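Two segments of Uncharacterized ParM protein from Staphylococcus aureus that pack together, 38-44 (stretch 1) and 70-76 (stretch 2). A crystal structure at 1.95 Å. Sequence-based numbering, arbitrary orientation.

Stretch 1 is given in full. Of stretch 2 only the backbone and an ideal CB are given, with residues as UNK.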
# COMPACT_ATOMS: atom_id res chain seq x y z
N ASN A 38 -28.56 -12.13 -12.79
CA ASN A 38 -28.32 -11.11 -13.81
C ASN A 38 -28.97 -9.75 -13.61
O ASN A 38 -30.13 -9.61 -13.21
CB ASN A 38 -28.69 -11.64 -15.19
CG ASN A 38 -27.86 -12.82 -15.59
OD1 ASN A 38 -26.66 -12.86 -15.33
ND2 ASN A 38 -28.49 -13.80 -16.24
N ASN A 39 -28.18 -8.74 -13.94
CA ASN A 39 -28.58 -7.36 -13.80
C ASN A 39 -29.14 -6.87 -15.13
O ASN A 39 -29.22 -7.62 -16.10
CB ASN A 39 -27.36 -6.56 -13.38
CG ASN A 39 -26.54 -7.28 -12.32
OD1 ASN A 39 -26.99 -7.44 -11.18
ND2 ASN A 39 -25.35 -7.74 -12.70
N GLN A 40 -29.54 -5.60 -15.16
CA GLN A 40 -30.09 -5.03 -16.38
C GLN A 40 -28.96 -4.69 -17.34
O GLN A 40 -28.99 -5.11 -18.48
CB GLN A 40 -30.92 -3.79 -16.05
CG GLN A 40 -32.25 -4.09 -15.35
CD GLN A 40 -33.00 -2.82 -15.01
OE1 GLN A 40 -33.20 -1.95 -15.86
NE2 GLN A 40 -33.42 -2.70 -13.75
N LEU A 41 -27.95 -3.93 -16.88
CA LEU A 41 -26.82 -3.57 -17.73
C LEU A 41 -25.44 -4.11 -17.33
O LEU A 41 -24.67 -4.59 -18.17
CB LEU A 41 -26.66 -2.06 -17.83
CG LEU A 41 -27.64 -1.16 -18.57
CD1 LEU A 41 -26.94 0.18 -18.77
CD2 LEU A 41 -28.05 -1.75 -19.91
N LYS A 42 -25.12 -4.00 -16.05
CA LYS A 42 -23.81 -4.42 -15.54
C LYS A 42 -23.47 -5.85 -15.95
O LYS A 42 -24.20 -6.78 -15.63
CB LYS A 42 -23.79 -4.29 -14.03
CG LYS A 42 -24.00 -2.84 -13.55
CD LYS A 42 -23.98 -2.78 -12.04
CE LYS A 42 -23.79 -1.36 -11.54
NZ LYS A 42 -23.54 -1.36 -10.07
N GLY A 43 -22.38 -6.01 -16.69
CA GLY A 43 -21.98 -7.34 -17.14
C GLY A 43 -22.67 -7.77 -18.43
O GLY A 43 -22.23 -8.70 -19.10
N PHE A 44 -23.76 -7.08 -18.77
CA PHE A 44 -24.49 -7.41 -19.99
C PHE A 44 -23.95 -6.64 -21.22
O PHE A 44 -23.77 -7.22 -22.28
CB PHE A 44 -25.98 -7.11 -19.81
CG PHE A 44 -26.82 -7.58 -20.96
CD1 PHE A 44 -27.21 -8.91 -21.05
CD2 PHE A 44 -27.20 -6.70 -21.99
CE1 PHE A 44 -27.94 -9.37 -22.13
CE2 PHE A 44 -27.93 -7.14 -23.07
CZ PHE A 44 -28.31 -8.49 -23.15
N UNK A 70 -14.80 -2.79 -10.91
CA UNK A 70 -15.65 -3.76 -10.23
C UNK A 70 -17.14 -3.40 -10.23
O UNK A 70 -17.98 -4.20 -10.67
CB UNK A 70 -15.17 -3.92 -8.79
N UNK A 71 -17.45 -2.21 -9.72
CA UNK A 71 -18.84 -1.78 -9.58
C UNK A 71 -19.56 -1.48 -10.89
O UNK A 71 -20.78 -1.28 -10.91
CB UNK A 71 -18.89 -0.53 -8.70
N UNK A 72 -18.80 -1.46 -11.99
CA UNK A 72 -19.39 -1.25 -13.31
C UNK A 72 -19.82 -2.59 -13.90
O UNK A 72 -20.55 -2.64 -14.91
CB UNK A 72 -18.40 -0.54 -14.24
N UNK A 73 -19.42 -3.68 -13.27
CA UNK A 73 -19.80 -4.99 -13.80
C UNK A 73 -20.66 -5.83 -12.88
O UNK A 73 -21.23 -6.84 -13.29
CB UNK A 73 -18.54 -5.78 -14.14
N UNK A 74 -20.79 -5.41 -11.63
CA UNK A 74 -21.57 -6.19 -10.69
C UNK A 74 -22.11 -5.29 -9.59
O UNK A 74 -21.68 -4.15 -9.43
CB UNK A 74 -20.73 -7.32 -10.10
N UNK A 75 -23.02 -5.84 -8.82
CA UNK A 75 -23.58 -5.10 -7.75
C UNK A 75 -23.08 -5.78 -6.47
O UNK A 75 -23.31 -5.29 -5.37
CB UNK A 75 -25.11 -5.04 -7.84
N UNK A 76 -22.34 -6.95 -6.64
CA UNK A 76 -21.81 -7.74 -5.47
C UNK A 76 -20.58 -7.12 -4.79
O UNK A 76 -20.14 -7.64 -3.77
CB UNK A 76 -21.44 -9.15 -5.93

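Stretch 1 has no regular helix or strand. Its main reach toward the other stretch is the extended side chain of Lys42, whose amine ends close to two backbone carbonyls of stretch 2, those of positions 71 and 74. The side chain of Asn39 also points this way. Asn39 ND2 is tied back to Lys42 O at 3.3 Å, which leaves OD1 free to accept.

Position 70 lies beyond the reach of stretch 1. No atom of stretch 1 comes within 5.5 Å of the ideal CB of position 70. The residue is Leu70. Leu70 O matters more locally: it accepts from the N of position 73 at 3.0 Å and, weakly, from the N of position 74 at 3.2 Å.

Position 71 offers its backbone. The O of position 71 is 2.9 Å from Lys42 NZ, a hydrogen bond that any residue could make. CA-to-CB points away, with the ideal CB of position 71 4.9 Å from Lys42 NZ. Many side chains would fit, and an acidic one would be compatible with the nearby charge. The residue is Asp71. Its carboxylate does not pair with Lys42 but is hydrogen-bonded elsewhere in the structure.

Position 72 also points its CB away, and stretch 1 leaves the side chain unconstrained. A long polar or charged residue would do as well as a small one. The residue is Lys72, chi1 m and extended beyond it. Its contact is again through the carbonyl: Lys72 O lies 3.7 Å from Lys42 CG, and water 2 links it to Gly43, donating to Lys72 O at 2.9 Å and accepting from Gly43 N at 3.0 Å.

Position 73 is where the CA atoms of the two stretches come nearest: the CA of position 73 is 4.4 Å from Lys42 CA. The CB points away, yet the ideal CB of position 73 is 4.6 Å from Gly43 N. Small or beta-branched side chains would suit, and longer ones could lead off without meeting stretch 1. The residue is Thr73, chi1 t, with Thr73 OG1 3.7 Å from Gly43 CA.

Position 74 turns its CB away, the ideal CB of position 74 lying 5.3 Å from Asn39 ND2. Its extended backbone angles, -154/169, are comfortable for a beta-branched residue, though others are possible. The residue is Thr74. Thr74 O receives a weak hydrogen bond from Lys42 NZ at 3.4 Å.

At position 75 the CB points sideways, the ideal CB of position 75 4.5 Å from Asn39 OD1 and 4.6 Å from Lys42 NZ, so an acceptor and a charged donor are both near. Asp or Glu could meet the amine; Asn or Gln could serve both groups. The residue is Asn75. Asn75 OD1 accepts from Lys42 NZ at 2.7 Å, while Asn75 ND2 donates weakly to Asn39 OD1 at 3.1 Å. Water 1 adds a bridge, accepting from Asn75 N and donating to Asn39 OD1, both at 3.0 Å.

Position 76 is out of reach, so many residues would serve. The residue is Thr76, chi1 p.

Stretch 2 70-76: LDKTTNT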
# COMPACT_ATOMS: atom_id res chain seq x y z
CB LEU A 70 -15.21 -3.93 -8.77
CG LEU A 70 -16.09 -4.90 -7.96
CD1 LEU A 70 -16.05 -6.30 -8.62
CD2 LEU A 70 -15.59 -4.98 -6.52
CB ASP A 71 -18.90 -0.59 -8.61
CG ASP A 71 -18.28 -0.92 -7.25
OD1 ASP A 71 -18.41 -2.08 -6.77
OD2 ASP A 71 -17.67 -0.02 -6.65
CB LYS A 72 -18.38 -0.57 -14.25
CG LYS A 72 -18.10 0.87 -13.86
CD LYS A 72 -17.21 1.62 -14.84
CE LYS A 72 -16.90 3.01 -14.28
NZ LYS A 72 -16.07 3.84 -15.19
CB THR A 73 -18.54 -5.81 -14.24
OG1 THR A 73 -18.93 -6.79 -15.21
CG2 THR A 73 -17.91 -6.53 -13.06
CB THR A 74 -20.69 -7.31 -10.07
OG1 THR A 74 -21.48 -8.14 -9.20
CG2 THR A 74 -19.55 -6.70 -9.26
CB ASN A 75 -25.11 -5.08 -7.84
CG ASN A 75 -25.58 -4.15 -8.93
OD1 ASN A 75 -25.40 -2.94 -8.83
ND2 ASN A 75 -26.18 -4.71 -9.98
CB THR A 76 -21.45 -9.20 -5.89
OG1 THR A 76 -20.43 -9.17 -6.90
CG2 THR A 76 -22.68 -9.91 -6.42
O HOH W 1 -24.64 -8.29 -9.52
O HOH W 2 -20.89 -3.59 -17.62
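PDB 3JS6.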